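Local coordinates for protein response regulator (Caulobacter vibrioides, PDB 3N0R) that probably controls a general stress response, its phosphorylatable receiver domain governing a sigma-factor-like domain that sequesters an anti-sigma factor, at residues Leu164-Glu169 with Val209-Gln214; Ala192-Ala197 with Leu215-Ser220; Glu196-Val201 with Ile222-Asp227. The protein carries 1 engineered substitution. All coordinates share one frame; numbering follows the deposited sequence.

Contact 1: residues Leu164-Glu169 with Val209-Gln214; sequences LIIEDE and VLADIQ
Leu164, Ile165 and Ile166 lie against Val209, Leu210 and Ala211 as adjacent parallel strands, their local axes 4.7 Å apart. The tight half of the contact is this ladder. Leu210 uses both its N-H and its carbonyl, giving N to Leu164 O and taking Ile166 N on its O; Asp212 N then reaches Ile166 O at 2.8 Å. With CG1 of Ile166 anti to its carbonyl carbon (chi1 -48°), the chain brings CD1 to 3.9 Å from Val209 CG1, and the same methyl rests 4.2 Å from Ala211 CB. The beta-branched Ile165, Ile166 and Val209 suit the extended backbone, and the short Ala211 lets Ile166 lie across it.

Past the strands the contact turns acidic. Glu167 OE2 comes within 2.5 Å of Asp212 OD2, with the carboxylate planes 79° apart. Each group is steadied from its own segment: Glu169 N binds the anti lone pair of Glu167 OE1, while Gln214 N uses that of Asp212 OD1 to close an Asx turn. Lys260 forms salt bridges to Asp212 and Glu169, an arrangement of acidic residues and a lysine consistent with the phosphorylation site of receiver domains; Asp212, the predicted phosphoacceptor, is unmodified. The looser outer side is spanned by a water donating to Asp168 OD1 and Gln214 O.

Helix 194-203 covers the face bearing Leu164 and Ile166, Ile176 of helix 170-182 packs on Ile165 and Leu210, and strands 186-191 and 236-240 flank the pair.

Contact 2: residues Ala192-Ala197 with Leu215-Ser220; sequences ATRGEA and LADGSS
Beside the probable phosphorylation site of the receiver, the loop following strand 208-212 is met by the start of helix 194-203, with Arg194 reaching over to Asp217 and Ser219. A bend at chi3 (-66°) turns the guanidinium so that CB of Ser219 lies over one of its faces. Arg194 NH2 bonds to Asp217 OD2 at 3.3 Å in a salt bridge; the oxygen stands 26° out of the guanidinium plane and is met nearly along its own C-O axis, a long and imperfectly aimed pairing at the surface. Arg194 NE comes to 3.0 Å from Ser219 OG.

The loop owes its shape to a type I turn from Leu215 to Gly218, overlapped by an Asx turn at Asp217. Asp217 OD1 takes two bonds: Ser219 OG donates at its syn lone pair, 2.7 Å away, and Ser219 N arrives from well above the carboxylate plane. The other oxygen is thereby presented to Arg194. Gly218 adopts a positive phi, readily tolerated without a side chain.

On the helix side, Thr193 is the N-cap, its OG1 accepting from Glu196 N at 3.0 Å. A water accepts from Arg194 N and donates to Asp217 OD2, joining helix start and loop. Deeper in, the buried Leu215 points at the helix start and sets CD1 3.9 Å from Thr193 CA, an apolar contact beneath the polar groups; Leu215 also touches Asp168.

Contact 3: residues Glu196-Val201 with Ile222-Asp227; sequences EALEAV and IDAVKD
Val225 turns its CG1 methyl into the flank of helix 194-203, where Ala197, Leu198 and Val201 receive it. With that methyl anti to the residue's own carbonyl carbon (chi1 -65°), Val225 CG1 lies 3.6 Å from both Ala197 O and Leu198 CA, so it meets helix backbone as well as side chains. Val201, one turn further along, points the same way as Ala197 and brings CG2 to 3.7 Å from Val225 CG1; the two valines meet at an oblique angle, branch against branch. Ala197 has only a methyl, and this short side chain allows Val225 to come close to the helix backbone.

Leu198 behaves differently. Its side chain and that of Val225 run past each other in opposite directions, Leu198 CD1 passing 4.1 Å from Val225 CG1. Having CG anti to the backbone N (chi1 -178°) carries the leucine along the border of the contact, and Leu198 CD1 ends 3.7 Å from Ala224 O, while Ala224 CB lies near Leu198 CB. Leucine suits this edge, being long enough to touch two successive residues and also Ile228 of helix 226-231.

The contact joins helix 194-203 to the chain leading into helix 226-231, on one side of the parallel beta-sheet of the receiver's alpha/beta fold, and Val201 also packs on Leu164 of strand 162-166. No hydrogen bond crosses between the segments, and Ala197 O already accepts Val201 N within its helix. The fit therefore rests on dispersion and the close fit of aliphatic side chains, rather than on directional polar bonds.

Following the chain, strand 162-166 leads through helix 170-182 and strand 186-191 into helix 194-203, and contact 1 closes when strand 208-212 returns alongside the first strand. Contacts 2 and 3 both begin within that interval, from overlapping segments, 192-197 at the helix start and 196-201 further along it, and end beyond it, so each crosses contact 1. Contact 2 shuts the shorter loop, on residues 215-220; contact 3 follows with 222-227, as the chain enters helix 226-231. Ile166 CD1 touches Ala197 CB, which links the sheet to the helix, and Asp168 lies against Ala192 and Leu215. Together the three tie the phosphorylation-site end of the sheet to helix 194-203 and the connection into helix 226-231.

Contact 1: residues Leu164-Glu169 with Val209-Gln214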
ATOM      1  N   LEU A 164       3.354   7.065 -16.787  1.00 13.23           N
ATOM      2  CA  LEU A 164       4.703   6.771 -17.279  1.00 13.68           C
ATOM      3  C   LEU A 164       5.250   5.568 -16.521  1.00 13.95           C
ATOM      4  O   LEU A 164       5.163   5.510 -15.286  1.00 14.37           O
ATOM      5  CB  LEU A 164       5.619   7.976 -17.044  1.00 14.60           C
ATOM      6  CG  LEU A 164       7.110   7.750 -17.300  1.00 16.00           C
ATOM      7  CD1 LEU A 164       7.370   7.437 -18.774  1.00 16.87           C
ATOM      8  CD2 LEU A 164       7.904   8.978 -16.883  1.00 17.10           C
ATOM      9  N   ILE A 165       5.792   4.606 -17.260  1.00 13.67           N
ATOM     10  CA  ILE A 165       6.446   3.452 -16.655  1.00 13.47           C
ATOM     11  C   ILE A 165       7.951   3.575 -16.878  1.00 13.71           C
ATOM     12  O   ILE A 165       8.382   3.882 -17.987  1.00 14.68           O
ATOM     13  CB  ILE A 165       5.919   2.139 -17.285  1.00 13.90           C
ATOM     14  CG1 ILE A 165       4.427   1.966 -16.984  1.00 15.87           C
ATOM     15  CG2 ILE A 165       6.733   0.933 -16.798  1.00 14.92           C
ATOM     16  CD1 ILE A 165       3.736   0.985 -17.871  1.00 17.33           C
ATOM     17  N   ILE A 166       8.739   3.355 -15.826  1.00 13.54           N
ATOM     18  CA  ILE A 166      10.197   3.329 -15.940  1.00 15.09           C
ATOM     19  C   ILE A 166      10.679   1.938 -15.534  1.00 15.04           C
ATOM     20  O   ILE A 166      10.703   1.586 -14.353  1.00 15.83           O
ATOM     21  CB  ILE A 166      10.889   4.427 -15.093  1.00 14.93           C
ATOM     22  CG1 ILE A 166      10.233   5.801 -15.319  1.00 15.83           C
ATOM     23  CG2 ILE A 166      12.382   4.468 -15.400  1.00 16.29           C
ATOM     24  CD1 ILE A 166      10.693   6.882 -14.348  1.00 16.25           C
ATOM     25  N   GLU A 167      11.013   1.136 -16.536  1.00 15.43           N
ATOM     26  CA  GLU A 167      11.317  -0.271 -16.339  1.00 16.66           C
ATOM     27  C   GLU A 167      12.104  -0.744 -17.542  1.00 17.70           C
ATOM     28  O   GLU A 167      11.690  -0.524 -18.680  1.00 19.34           O
ATOM     29  CB  GLU A 167      10.016  -1.074 -16.218  1.00 17.52           C
ATOM     30  CG  GLU A 167      10.222  -2.569 -16.077  1.00 17.93           C
ATOM     31  CD  GLU A 167      11.037  -2.922 -14.858  1.00 19.67           C
ATOM     32  OE1 GLU A 167      12.162  -3.437 -15.014  1.00 22.67           O
ATOM     33  OE2 GLU A 167      10.550  -2.675 -13.736  1.00 20.41           O
ATOM     34  N   ASP A 168      13.234  -1.400 -17.302  1.00 18.43           N
ATOM     35  CA  ASP A 168      14.065  -1.878 -18.408  1.00 20.20           C
ATOM     36  C   ASP A 168      13.938  -3.376 -18.684  1.00 19.53           C
ATOM     37  O   ASP A 168      14.340  -3.841 -19.743  1.00 22.01           O
ATOM     38  CB  ASP A 168      15.536  -1.465 -18.239  1.00 22.95           C
ATOM     39  CG  ASP A 168      16.155  -1.989 -16.965  1.00 25.70           C
ATOM     40  OD1 ASP A 168      15.422  -2.436 -16.061  1.00 26.67           O
ATOM     41  OD2 ASP A 168      17.398  -1.935 -16.867  1.00 29.39           O
ATOM     42  N   GLU A 169      13.387  -4.142 -17.747  1.00 19.08           N
ATOM     43  CA  GLU A 169      13.181  -5.567 -18.000  1.00 20.20           C
ATOM     44  C   GLU A 169      11.969  -5.692 -18.911  1.00 19.40           C
ATOM     45  O   GLU A 169      10.875  -5.324 -18.518  1.00 18.93           O
ATOM     46  CB  GLU A 169      12.924  -6.327 -16.702  1.00 21.41           C
ATOM     47  CG  GLU A 169      14.108  -6.444 -15.775  1.00 26.94           C
ATOM     48  CD  GLU A 169      13.916  -7.568 -14.776  1.00 31.81           C
ATOM     49  OE1 GLU A 169      13.281  -7.337 -13.728  1.00 32.43           O
ATOM     50  OE2 GLU A 169      14.375  -8.695 -15.056  1.00 35.19           O
ATOM     51  N   VAL A 209       3.461   7.722 -11.984  1.00 13.86           N
ATOM     52  CA  VAL A 209       4.654   7.043 -12.469  1.00 13.91           C
ATOM     53  C   VAL A 209       4.829   5.732 -11.716  1.00 13.91           C
ATOM     54  O   VAL A 209       4.668   5.689 -10.495  1.00 14.84           O
ATOM     55  CB  VAL A 209       5.915   7.916 -12.253  1.00 15.38           C
ATOM     56  CG1 VAL A 209       7.158   7.192 -12.737  1.00 16.41           C
ATOM     57  CG2 VAL A 209       5.758   9.252 -12.972  1.00 17.03           C
ATOM     58  N   LEU A 210       5.122   4.669 -12.462  1.00 13.72           N
ATOM     59  CA  LEU A 210       5.541   3.405 -11.865  0.55 14.25           C
ATOM     60  C   LEU A 210       6.992   3.198 -12.257  1.00 14.12           C
ATOM     61  O   LEU A 210       7.316   3.151 -13.437  1.00 15.60           O
ATOM     62  CB  LEU A 210       4.697   2.238 -12.379  0.55 15.40           C
ATOM     63  CG  LEU A 210       3.220   2.205 -11.975  0.55 17.20           C
ATOM     64  CD1 LEU A 210       2.802   0.834 -11.459  0.55 20.32           C
ATOM     65  CD2 LEU A 210       2.864   3.301 -10.983  0.55 20.52           C
ATOM     66  N   ALA A 211       7.873   3.113 -11.266  1.00 14.50           N
ATOM     67  CA  ALA A 211       9.314   3.138 -11.515  1.00 15.55           C
ATOM     68  C   ALA A 211      10.037   2.012 -10.798  1.00 15.51           C
ATOM     69  O   ALA A 211       9.874   1.814  -9.583  1.00 16.93           O
ATOM     70  CB  ALA A 211       9.898   4.463 -11.063  1.00 17.61           C
ATOM     71  N   ASP A 212      10.878   1.303 -11.539  1.00 16.67           N
ATOM     72  CA  ASP A 212      11.711   0.290 -10.929  1.00 17.48           C
ATOM     73  C   ASP A 212      12.743   0.941 -10.014  1.00 19.03           C
ATOM     74  O   ASP A 212      13.318   1.986 -10.340  1.00 19.93           O
ATOM     75  CB  ASP A 212      12.387  -0.585 -11.986  1.00 18.77           C
ATOM     76  CG  ASP A 212      12.753  -1.959 -11.439  1.00 21.10           C
ATOM     77  OD1 ASP A 212      13.644  -2.028 -10.568  1.00 23.02           O
ATOM     78  OD2 ASP A 212      12.139  -2.967 -11.862  1.00 22.77           O
ATOM     79  N   ILE A 213      12.973   0.306  -8.867  1.00 20.25           N
ATOM     80  CA  ILE A 213      13.929   0.799  -7.886  0.53 22.12           C
ATOM     81  C   ILE A 213      15.368   0.686  -8.398  1.00 22.38           C
ATOM     82  O   ILE A 213      16.256   1.402  -7.943  1.00 24.59           O
ATOM     83  CB  ILE A 213      13.786   0.025  -6.551  0.53 24.15           C
ATOM     84  CG1 ILE A 213      14.378   0.823  -5.387  0.53 25.23           C
ATOM     85  CG2 ILE A 213      14.405  -1.364  -6.661  0.53 24.52           C
ATOM     86  CD1 ILE A 213      13.604   2.075  -5.059  0.53 25.79           C
ATOM     87  N   GLN A 214      15.597  -0.224  -9.339  1.00 22.14           N
ATOM     88  CA  GLN A 214      16.952  -0.469  -9.809  1.00 26.02           C
ATOM     89  C   GLN A 214      16.974  -0.932 -11.249  1.00 26.76           C
ATOM     90  O   GLN A 214      16.562  -2.050 -11.557  1.00 29.34           O
ATOM     91  CB  GLN A 214      17.634  -1.514  -8.927  1.00 29.28           C
ATOM     92  CG  GLN A 214      19.141  -1.579  -9.088  1.00 33.94           C
ATOM     93  CD  GLN A 214      19.794  -2.315  -7.943  1.00 38.36           C
ATOM     94  OE1 GLN A 214      19.358  -3.403  -7.560  1.00 40.46           O
ATOM     95  NE2 GLN A 214      20.832  -1.718  -7.372  1.00 40.58           N
TER
HETATM   96  O   HOH W   1      15.758  -3.691 -13.666  1.00 45.23           O

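Contact 2: residues Ala192-Ala197 with Leu215-Ser220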
ATOM      1  N   ALA A 192      13.287   2.961 -20.524  1.00 18.18           N
ATOM      2  CA  ALA A 192      14.204   1.918 -20.074  1.00 19.38           C
ATOM      3  C   ALA A 192      15.390   2.475 -19.300  1.00 20.73           C
ATOM      4  O   ALA A 192      16.128   1.723 -18.670  1.00 22.99           O
ATOM      5  CB  ALA A 192      14.698   1.088 -21.256  1.00 21.17           C
ATOM      6  N   THR A 193      15.592   3.784 -19.372  1.00 20.25           N
ATOM      7  CA  THR A 193      16.719   4.430 -18.706  1.00 21.25           C
ATOM      8  C   THR A 193      16.262   5.718 -18.040  1.00 21.28           C
ATOM      9  O   THR A 193      15.178   6.224 -18.325  1.00 19.97           O
ATOM     10  CB  THR A 193      17.842   4.796 -19.699  1.00 22.42           C
ATOM     11  OG1 THR A 193      17.399   5.866 -20.544  1.00 24.08           O
ATOM     12  CG2 THR A 193      18.238   3.594 -20.554  1.00 24.26           C
ATOM     13  N   ARG A 194      17.104   6.260 -17.165  1.00 21.88           N
ATOM     14  CA  ARG A 194      16.803   7.529 -16.521  1.00 22.29           C
ATOM     15  C   ARG A 194      16.614   8.639 -17.548  1.00 22.52           C
ATOM     16  O   ARG A 194      15.736   9.487 -17.393  1.00 22.04           O
ATOM     17  CB  ARG A 194      17.913   7.910 -15.543  1.00 24.47           C
ATOM     18  CG  ARG A 194      17.874   7.158 -14.227  1.00 25.89           C
ATOM     19  CD  ARG A 194      19.093   7.512 -13.392  1.00 27.99           C
ATOM     20  NE  ARG A 194      20.317   7.031 -14.027  1.00 30.29           N
ATOM     21  CZ  ARG A 194      21.510   7.604 -13.894  1.00 32.94           C
ATOM     22  NH1 ARG A 194      21.648   8.692 -13.152  1.00 33.96           N
ATOM     23  NH2 ARG A 194      22.566   7.088 -14.509  1.00 33.95           N
ATOM     24  N   GLY A 195      17.443   8.626 -18.589  1.00 21.91           N
ATOM     25  CA  GLY A 195      17.405   9.632 -19.635  1.00 22.89           C
ATOM     26  C   GLY A 195      16.144   9.554 -20.466  1.00 21.48           C
ATOM     27  O   GLY A 195      15.547  10.584 -20.803  1.00 22.48           O
ATOM     28  N   GLU A 196      15.720   8.336 -20.797  1.00 20.72           N
ATOM     29  CA  GLU A 196      14.463   8.159 -21.519  1.00 20.30           C
ATOM     30  C   GLU A 196      13.290   8.663 -20.692  1.00 18.57           C
ATOM     31  O   GLU A 196      12.355   9.256 -21.231  1.00 17.33           O
ATOM     32  CB  GLU A 196      14.265   6.698 -21.938  1.00 21.10           C
ATOM     33  CG  GLU A 196      15.306   6.256 -22.963  1.00 23.15           C
ATOM     34  CD  GLU A 196      15.145   4.822 -23.412  1.00 26.51           C
ATOM     35  OE1 GLU A 196      14.204   4.141 -22.956  1.00 26.51           O
ATOM     36  OE2 GLU A 196      15.976   4.376 -24.227  1.00 29.68           O
ATOM     37  N   ALA A 197      13.344   8.445 -19.381  1.00 17.91           N
ATOM     38  CA  ALA A 197      12.285   8.939 -18.500  1.00 17.17           C
ATOM     39  C   ALA A 197      12.243  10.462 -18.510  1.00 17.06           C
ATOM     40  O   ALA A 197      11.175  11.065 -18.559  1.00 17.35           O
ATOM     41  CB  ALA A 197      12.469   8.418 -17.080  1.00 18.59           C
ATOM     42  N   LEU A 215      17.471  -0.067 -12.124  1.00 25.29           N
ATOM     43  CA  LEU A 215      17.651  -0.408 -13.525  1.00 26.94           C
ATOM     44  C   LEU A 215      18.933  -1.221 -13.726  1.00 30.34           C
ATOM     45  O   LEU A 215      19.590  -1.619 -12.762  1.00 31.15           O
ATOM     46  CB  LEU A 215      17.676   0.862 -14.378  1.00 26.72           C
ATOM     47  CG  LEU A 215      16.435   1.757 -14.265  1.00 26.79           C
ATOM     48  CD1 LEU A 215      16.602   3.038 -15.074  1.00 28.44           C
ATOM     49  CD2 LEU A 215      15.179   1.004 -14.699  1.00 25.40           C
ATOM     50  N   ALA A 216      19.285  -1.455 -14.987  1.00 32.70           N
ATOM     51  CA  ALA A 216      20.430  -2.291 -15.338  1.00 35.26           C
ATOM     52  C   ALA A 216      21.763  -1.697 -14.886  1.00 37.41           C
ATOM     53  O   ALA A 216      22.701  -2.428 -14.560  1.00 38.55           O
ATOM     54  CB  ALA A 216      20.448  -2.551 -16.841  1.00 36.03           C
ATOM     55  N   ASP A 217      21.849  -0.370 -14.874  1.00 39.02           N
ATOM     56  CA  ASP A 217      23.078   0.308 -14.470  1.00 40.80           C
ATOM     57  C   ASP A 217      23.190   0.412 -12.950  1.00 40.29           C
ATOM     58  O   ASP A 217      24.156   0.966 -12.426  1.00 41.32           O
ATOM     59  CB  ASP A 217      23.161   1.702 -15.105  1.00 42.59           C
ATOM     60  CG  ASP A 217      22.051   2.626 -14.634  1.00 44.44           C
ATOM     61  OD1 ASP A 217      21.096   2.135 -13.998  1.00 45.08           O
ATOM     62  OD2 ASP A 217      22.130   3.844 -14.908  1.00 45.18           O
ATOM     63  N   GLY A 218      22.199  -0.130 -12.249  1.00 38.55           N
ATOM     64  CA  GLY A 218      22.169  -0.073 -10.800  1.00 37.36           C
ATOM     65  C   GLY A 218      21.507   1.189 -10.281  1.00 36.80           C
ATOM     66  O   GLY A 218      21.331   1.354  -9.075  1.00 37.38           O
ATOM     67  N   SER A 219      21.125   2.079 -11.194  1.00 36.30           N
ATOM     68  CA  SER A 219      20.541   3.360 -10.806  1.00 35.66           C
ATOM     69  C   SER A 219      19.046   3.240 -10.540  1.00 33.81           C
ATOM     70  O   SER A 219      18.398   2.294 -10.986  1.00 33.51           O
ATOM     71  CB  SER A 219      20.781   4.416 -11.887  1.00 36.41           C
ATOM     72  OG  SER A 219      19.878   4.251 -12.967  1.00 36.73           O
ATOM     73  N   SER A 220      18.511   4.211  -9.810  1.00 32.74           N
ATOM     74  CA  SER A 220      17.081   4.302  -9.559  1.00 31.96           C
ATOM     75  C   SER A 220      16.427   5.009 -10.741  1.00 29.56           C
ATOM     76  O   SER A 220      16.822   6.116 -11.103  1.00 29.32           O
ATOM     77  CB  SER A 220      16.833   5.090  -8.269  1.00 33.45           C
ATOM     78  OG  SER A 220      15.461   5.084  -7.909  1.00 35.34           O
TER
HETATM   79  O   HOH W   2      19.663   5.029 -16.568  1.00 32.72           O

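Contact 3: residues Glu196-Val201 with Ile222-Asp227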
ATOM      1  N   GLU A 196      15.720   8.336 -20.797  1.00 20.72           N
ATOM      2  CA  GLU A 196      14.463   8.159 -21.519  1.00 20.30           C
ATOM      3  C   GLU A 196      13.290   8.663 -20.692  1.00 18.57           C
ATOM      4  O   GLU A 196      12.355   9.256 -21.231  1.00 17.33           O
ATOM      5  CB  GLU A 196      14.265   6.698 -21.938  1.00 21.10           C
ATOM      6  CG  GLU A 196      15.306   6.256 -22.963  1.00 23.15           C
ATOM      7  CD  GLU A 196      15.145   4.822 -23.412  1.00 26.51           C
ATOM      8  OE1 GLU A 196      14.204   4.141 -22.956  1.00 26.51           O
ATOM      9  OE2 GLU A 196      15.976   4.376 -24.227  1.00 29.68           O
ATOM     10  N   ALA A 197      13.344   8.445 -19.381  1.00 17.91           N
ATOM     11  CA  ALA A 197      12.285   8.939 -18.500  1.00 17.17           C
ATOM     12  C   ALA A 197      12.243  10.462 -18.510  1.00 17.06           C
ATOM     13  O   ALA A 197      11.175  11.065 -18.559  1.00 17.35           O
ATOM     14  CB  ALA A 197      12.469   8.418 -17.080  1.00 18.59           C
ATOM     15  N   LEU A 198      13.407  11.098 -18.471  1.00 17.86           N
ATOM     16  CA  LEU A 198      13.436  12.552 -18.527  1.00 19.04           C
ATOM     17  C   LEU A 198      12.918  13.091 -19.863  1.00 18.44           C
ATOM     18  O   LEU A 198      12.186  14.076 -19.904  1.00 18.93           O
ATOM     19  CB  LEU A 198      14.838  13.059 -18.242  1.00 20.26           C
ATOM     20  CG  LEU A 198      14.972  14.577 -18.224  1.00 21.09           C
ATOM     21  CD1 LEU A 198      13.986  15.251 -17.266  1.00 21.99           C
ATOM     22  CD2 LEU A 198      16.403  14.942 -17.868  1.00 22.88           C
ATOM     23  N   GLU A 199      13.276  12.428 -20.956  1.00 18.78           N
ATOM     24  CA  GLU A 199      12.735  12.800 -22.255  1.00 19.52           C
ATOM     25  C   GLU A 199      11.206  12.718 -22.261  1.00 17.98           C
ATOM     26  O   GLU A 199      10.523  13.625 -22.746  1.00 19.30           O
ATOM     27  CB  GLU A 199      13.315  11.890 -23.328  1.00 23.95           C
ATOM     28  CG  GLU A 199      12.985  12.313 -24.735  1.00 29.39           C
ATOM     29  CD  GLU A 199      13.768  11.523 -25.766  1.00 34.95           C
ATOM     30  OE1 GLU A 199      14.270  10.425 -25.423  1.00 36.44           O
ATOM     31  OE2 GLU A 199      13.891  11.999 -26.914  1.00 38.23           O
ATOM     32  N   ALA A 200      10.674  11.631 -21.715  1.00 17.09           N
ATOM     33  CA  ALA A 200       9.222  11.463 -21.653  1.00 17.10           C
ATOM     34  C   ALA A 200       8.537  12.569 -20.851  1.00 15.99           C
ATOM     35  O   ALA A 200       7.532  13.141 -21.288  1.00 16.94           O
ATOM     36  CB  ALA A 200       8.868  10.102 -21.086  1.00 17.21           C
ATOM     37  N   VAL A 201       9.069  12.863 -19.668  1.00 16.64           N
ATOM     38  CA  VAL A 201       8.453  13.862 -18.798  1.00 16.85           C
ATOM     39  C   VAL A 201       8.574  15.264 -19.401  1.00 17.77           C
ATOM     40  O   VAL A 201       7.685  16.086 -19.245  1.00 19.39           O
ATOM     41  CB  VAL A 201       9.040  13.819 -17.369  1.00 18.08           C
ATOM     42  CG1 VAL A 201       8.529  14.985 -16.556  1.00 19.84           C
ATOM     43  CG2 VAL A 201       8.671  12.507 -16.682  1.00 18.00           C
ATOM     44  N   ILE A 222      13.817   6.624 -11.175  1.00 22.19           N
ATOM     45  CA  ILE A 222      13.114   7.876 -10.932  1.00 21.82           C
ATOM     46  C   ILE A 222      14.048   9.084 -10.817  1.00 22.06           C
ATOM     47  O   ILE A 222      13.596  10.230 -10.870  1.00 22.27           O
ATOM     48  CB  ILE A 222      12.265   7.768  -9.639  1.00 22.61           C
ATOM     49  CG1 ILE A 222      11.093   8.756  -9.657  1.00 23.40           C
ATOM     50  CG2 ILE A 222      13.142   7.930  -8.396  1.00 23.36           C
ATOM     51  CD1 ILE A 222      10.029   8.428 -10.686  1.00 23.02           C
ATOM     52  N   ASP A 223      15.349   8.835 -10.684  1.00 22.34           N
ATOM     53  CA  ASP A 223      16.274   9.882 -10.236  1.00 24.28           C
ATOM     54  C   ASP A 223      16.260  11.188 -11.031  1.00 23.73           C
ATOM     55  O   ASP A 223      16.342  12.268 -10.443  1.00 24.99           O
ATOM     56  CB  ASP A 223      17.710   9.352 -10.136  1.00 28.40           C
ATOM     57  CG  ASP A 223      17.974   8.629  -8.828  1.00 33.81           C
ATOM     58  OD1 ASP A 223      17.103   8.688  -7.933  1.00 35.54           O
ATOM     59  OD2 ASP A 223      19.057   8.019  -8.689  1.00 36.47           O
ATOM     60  N   ALA A 224      16.182  11.103 -12.355  1.00 23.04           N
ATOM     61  CA  ALA A 224      16.280  12.305 -13.178  1.00 23.49           C
ATOM     62  C   ALA A 224      14.955  13.044 -13.310  1.00 23.98           C
ATOM     63  O   ALA A 224      14.915  14.149 -13.849  1.00 26.37           O
ATOM     64  CB  ALA A 224      16.851  11.973 -14.554  1.00 23.92           C
ATOM     65  N   VAL A 225      13.875  12.445 -12.815  1.00 22.77           N
ATOM     66  CA  VAL A 225      12.573  13.097 -12.903  1.00 22.37           C
ATOM     67  C   VAL A 225      11.946  13.375 -11.530  1.00 22.66           C
ATOM     68  O   VAL A 225      10.889  14.003 -11.435  1.00 22.58           O
ATOM     69  CB  VAL A 225      11.586  12.300 -13.796  1.00 21.63           C
ATOM     70  CG1 VAL A 225      12.082  12.273 -15.238  1.00 22.42           C
ATOM     71  CG2 VAL A 225      11.367  10.888 -13.254  1.00 21.94           C
ATOM     72  N   LYS A 226      12.614  12.927 -10.472  1.00 24.24           N
ATOM     73  CA  LYS A 226      12.077  13.027  -9.118  1.00 27.93           C
ATOM     74  C   LYS A 226      11.696  14.459  -8.745  1.00 28.99           C
ATOM     75  O   LYS A 226      10.636  14.691  -8.166  1.00 29.26           O
ATOM     76  CB  LYS A 226      13.083  12.458  -8.116  1.00 31.09           C
ATOM     77  CG  LYS A 226      12.643  12.508  -6.664  1.00 35.14           C
ATOM     78  CD  LYS A 226      13.674  11.825  -5.774  1.00 37.98           C
ATOM     79  CE  LYS A 226      15.072  12.372  -6.027  1.00 40.13           C
ATOM     80  NZ  LYS A 226      16.107  11.654  -5.226  1.00 41.36           N
ATOM     81  N   ASP A 227      12.549  15.420  -9.091  1.00 30.14           N
ATOM     82  CA  ASP A 227      12.305  16.816  -8.732  1.00 32.10           C
ATOM     83  C   ASP A 227      11.095  17.402  -9.462  1.00 30.41           C
ATOM     84  O   ASP A 227      10.229  18.031  -8.844  1.00 31.27           O
ATOM     85  CB  ASP A 227      13.547  17.674  -8.996  1.00 36.13           C
ATOM     86  CG  ASP A 227      14.699  17.339  -8.066  1.00 39.83           C
ATOM     87  OD1 ASP A 227      14.477  16.619  -7.068  1.00 41.23           O
ATOM     88  OD2 ASP A 227      15.827  17.813  -8.326  1.00 41.38           O
TER